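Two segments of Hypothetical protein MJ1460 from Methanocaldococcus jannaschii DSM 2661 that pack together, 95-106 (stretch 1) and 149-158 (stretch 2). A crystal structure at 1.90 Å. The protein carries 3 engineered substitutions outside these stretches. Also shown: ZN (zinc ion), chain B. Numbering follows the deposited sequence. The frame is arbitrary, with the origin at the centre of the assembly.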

# COMPACT_ATOMS: atom_id res chain seq x y z
N ASN A 95 13.73 -3.81 -33.09
CA ASN A 95 14.57 -4.43 -32.05
C ASN A 95 14.61 -3.59 -30.77
O ASN A 95 14.48 -2.35 -30.84
CB ASN A 95 15.99 -4.59 -32.55
CG ASN A 95 16.07 -5.49 -33.72
OD1 ASN A 95 15.46 -6.54 -33.73
ND2 ASN A 95 16.80 -5.09 -34.74
N PRO A 96 14.85 -4.24 -29.61
CA PRO A 96 15.04 -3.50 -28.37
C PRO A 96 16.40 -2.83 -28.40
O PRO A 96 17.22 -3.17 -29.26
CB PRO A 96 14.98 -4.59 -27.29
CG PRO A 96 15.46 -5.81 -27.99
CD PRO A 96 14.97 -5.70 -29.40
N PRO A 97 16.66 -1.89 -27.50
CA PRO A 97 15.78 -1.42 -26.41
C PRO A 97 14.65 -0.50 -26.89
O PRO A 97 14.77 0.16 -27.94
CB PRO A 97 16.76 -0.65 -25.51
CG PRO A 97 17.84 -0.21 -26.41
CD PRO A 97 17.98 -1.23 -27.46
N TYR A 98 13.56 -0.47 -26.14
CA TYR A 98 12.40 0.36 -26.43
C TYR A 98 12.30 1.47 -25.41
O TYR A 98 13.05 1.51 -24.43
CB TYR A 98 11.10 -0.49 -26.37
CG TYR A 98 11.22 -1.86 -27.01
CD1 TYR A 98 11.27 -2.00 -28.39
CD2 TYR A 98 11.23 -3.02 -26.24
CE1 TYR A 98 11.40 -3.21 -28.98
CE2 TYR A 98 11.34 -4.28 -26.83
CZ TYR A 98 11.42 -4.37 -28.23
OH TYR A 98 11.51 -5.58 -28.89
N LYS A 99 11.35 2.36 -25.63
CA LYS A 99 11.08 3.43 -24.70
C LYS A 99 9.60 3.47 -24.51
O LYS A 99 8.85 3.34 -25.47
CB LYS A 99 11.58 4.78 -25.21
CG LYS A 99 13.10 4.89 -25.20
CD LYS A 99 13.53 6.32 -25.14
CE LYS A 99 14.94 6.55 -25.69
NZ LYS A 99 16.00 6.09 -24.76
N ILE A 100 9.19 3.65 -23.27
CA ILE A 100 7.80 3.86 -22.93
C ILE A 100 7.70 5.02 -21.94
O ILE A 100 8.64 5.33 -21.21
CB ILE A 100 7.13 2.55 -22.38
CG1 ILE A 100 7.68 2.12 -21.06
CG2 ILE A 100 7.39 1.38 -23.30
CD1 ILE A 100 7.24 0.63 -20.73
N LYS A 101 6.56 5.69 -21.93
CA LYS A 101 6.42 6.88 -21.12
C LYS A 101 5.24 6.75 -20.18
O LYS A 101 4.26 6.05 -20.46
CB LYS A 101 6.29 8.12 -22.00
CG LYS A 101 7.44 8.36 -23.04
CD LYS A 101 7.45 9.87 -23.45
CE LYS A 101 8.35 10.24 -24.67
NZ LYS A 101 8.12 11.67 -25.17
N LEU A 102 5.33 7.42 -19.05
CA LEU A 102 4.19 7.59 -18.17
C LEU A 102 3.79 9.09 -17.90
O LEU A 102 4.61 9.96 -17.55
CB LEU A 102 4.43 6.79 -16.89
CG LEU A 102 3.31 6.74 -15.84
CD1 LEU A 102 2.09 5.89 -16.24
CD2 LEU A 102 3.96 6.21 -14.54
N SER A 103 2.52 9.38 -18.19
CA SER A 103 1.90 10.69 -17.93
C SER A 103 1.05 10.63 -16.65
O SER A 103 0.39 9.63 -16.40
CB SER A 103 0.94 11.06 -19.06
OG SER A 103 1.61 11.83 -20.02
N ASN A 104 1.02 11.73 -15.90
CA ASN A 104 0.23 11.84 -14.63
C ASN A 104 0.54 10.73 -13.60
O ASN A 104 -0.39 10.05 -13.09
CB ASN A 104 -1.28 11.92 -14.97
CG ASN A 104 -2.13 12.49 -13.84
OD1 ASN A 104 -1.68 13.31 -13.04
ND2 ASN A 104 -3.36 12.02 -13.75
N PRO A 105 1.83 10.53 -13.27
CA PRO A 105 2.27 9.47 -12.36
C PRO A 105 2.01 9.89 -10.90
O PRO A 105 1.59 11.02 -10.66
CB PRO A 105 3.75 9.38 -12.62
CG PRO A 105 4.12 10.86 -12.86
CD PRO A 105 2.96 11.40 -13.66
N PRO A 106 2.18 8.98 -9.94
CA PRO A 106 2.12 9.43 -8.54
C PRO A 106 3.34 10.26 -8.15
O PRO A 106 4.31 10.36 -8.91
CB PRO A 106 2.05 8.10 -7.74
CG PRO A 106 2.01 7.03 -8.69
CD PRO A 106 2.32 7.52 -10.05
N ASP A 149 7.84 16.60 -18.09
CA ASP A 149 6.37 16.51 -18.26
C ASP A 149 5.85 15.10 -18.21
O ASP A 149 4.67 14.91 -17.96
CB ASP A 149 5.92 17.11 -19.58
CG ASP A 149 6.25 18.58 -19.70
OD1 ASP A 149 6.11 19.33 -18.69
OD2 ASP A 149 6.65 18.99 -20.80
N LYS A 150 6.71 14.12 -18.48
CA LYS A 150 6.34 12.72 -18.48
C LYS A 150 7.55 11.97 -17.94
O LYS A 150 8.68 12.46 -18.07
CB LYS A 150 6.05 12.25 -19.92
CG LYS A 150 4.94 13.01 -20.64
CD LYS A 150 4.60 12.33 -21.92
CE LYS A 150 3.60 13.11 -22.73
NZ LYS A 150 3.60 12.50 -24.07
N CYS A 151 7.33 10.82 -17.32
CA CYS A 151 8.44 9.90 -17.00
C CYS A 151 8.74 9.05 -18.23
O CYS A 151 7.81 8.71 -18.99
CB CYS A 151 8.12 9.02 -15.82
SG CYS A 151 7.57 9.84 -14.23
N VAL A 152 10.01 8.69 -18.40
CA VAL A 152 10.48 7.90 -19.52
C VAL A 152 11.30 6.71 -19.02
O VAL A 152 12.25 6.85 -18.25
CB VAL A 152 11.30 8.72 -20.50
CG1 VAL A 152 11.79 7.83 -21.66
CG2 VAL A 152 10.52 9.92 -21.02
N PHE A 153 10.91 5.54 -19.52
CA PHE A 153 11.52 4.27 -19.17
C PHE A 153 12.15 3.61 -20.41
O PHE A 153 11.50 3.46 -21.45
CB PHE A 153 10.48 3.33 -18.56
CG PHE A 153 9.75 3.91 -17.34
CD1 PHE A 153 8.60 4.69 -17.50
CD2 PHE A 153 10.18 3.62 -16.05
CE1 PHE A 153 7.89 5.20 -16.38
CE2 PHE A 153 9.49 4.16 -14.91
CZ PHE A 153 8.32 4.90 -15.09
N GLU A 154 13.40 3.20 -20.24
CA GLU A 154 14.17 2.41 -21.21
C GLU A 154 13.92 0.90 -20.94
O GLU A 154 14.13 0.44 -19.79
CB GLU A 154 15.63 2.71 -20.94
CG GLU A 154 16.56 2.78 -22.05
CD GLU A 154 17.77 3.65 -21.63
OE1 GLU A 154 18.31 3.38 -20.50
OE2 GLU A 154 18.11 4.62 -22.34
N VAL A 155 13.46 0.15 -21.96
CA VAL A 155 13.14 -1.29 -21.83
C VAL A 155 14.14 -2.11 -22.60
O VAL A 155 14.25 -1.97 -23.83
CB VAL A 155 11.71 -1.66 -22.35
CG1 VAL A 155 11.40 -3.19 -22.13
CG2 VAL A 155 10.65 -0.80 -21.69
N LYS A 156 14.83 -3.02 -21.90
CA LYS A 156 15.89 -3.84 -22.45
C LYS A 156 15.57 -5.30 -22.25
O LYS A 156 15.14 -5.73 -21.18
CB LYS A 156 17.20 -3.58 -21.74
CG LYS A 156 17.87 -2.27 -22.14
CD LYS A 156 19.05 -1.97 -21.21
CE LYS A 156 18.60 -1.66 -19.77
NZ LYS A 156 17.39 -0.75 -19.62
N GLU A 157 15.82 -6.07 -23.29
CA GLU A 157 15.59 -7.49 -23.26
C GLU A 157 16.92 -8.09 -22.80
O GLU A 157 17.99 -7.67 -23.28
CB GLU A 157 15.23 -7.92 -24.69
CG GLU A 157 14.50 -9.17 -24.82
CD GLU A 157 14.46 -9.65 -26.27
OE1 GLU A 157 13.84 -8.97 -27.11
OE2 GLU A 157 15.01 -10.74 -26.53
N VAL A 158 16.88 -9.06 -21.90
CA VAL A 158 18.09 -9.61 -21.34
C VAL A 158 18.01 -11.14 -21.23
O VAL A 158 16.93 -11.70 -21.10
CB VAL A 158 18.36 -8.99 -19.92
CG1 VAL A 158 18.61 -7.46 -20.04
CG2 VAL A 158 17.21 -9.27 -18.95
ZN ZN B . 9.13 9.10 -12.72
O HOH W 1 2.73 13.86 -16.35

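The most unusual feature of this contact is a zinc ion at one end of the strand pair. Cys151 SG binds ZN at 2.3 Å, and three atoms from elsewhere in the structure complete its ligands. The ring of Pro105 lies against the same sulfur, with CG 3.8 Å from Cys151 SG.

The two strands run antiparallel, at 155° between their directions. Six backbone hydrogen bonds join them in three reciprocal pairs. Tyr98 N donates to Val155 O and Val155 N to Tyr98 O, both at 2.8 Å. Ile100 N reaches Phe153 O at 2.9 Å, and Phe153 N reaches Ile100 O at 2.8 Å. Leu102 N to Cys151 O is 2.8 Å, and Cys151 N to Leu102 O is 2.9 Å. CA-H...O contacts fill the gaps, such as Lys101 CA to Cys151 O at 3.1 Å.

Side chains alternate between the two faces of the sheet. Tyr98, Ile100, Leu102, Cys151, Phe153 and Val155 share one face. Except for the partly exposed Tyr98, these residues are buried, which suits their largely apolar side chains. Ile100 CD1 meets Val155 CG2 at 3.8 Å. Leu102 CB touches the edge of the Phe153 ring, 3.8 Å from CE1. Tyr98 CD2 packs 4.1 Å from Val155 CG1, while its hydroxyl is hydrogen-bonded elsewhere in the structure.

Lys99, Lys101, Val152 and Glu154 occupy the other face. Both lysines are exposed, and their methylenes pack against the buried Val152. Lys101 CD lies 3.9 Å from Val152 CG2, and Lys99 CD 4.2 Å from Val152 CG1. Lys99 NZ also forms a salt bridge with Glu154 OE2 at 3.5 Å, a rather long one.

Beyond the ladder, one water accepts from Asn104 N at 2.8 Å and donates to Asp149 O at 2.7 Å. The contact buries 891 Å² in total.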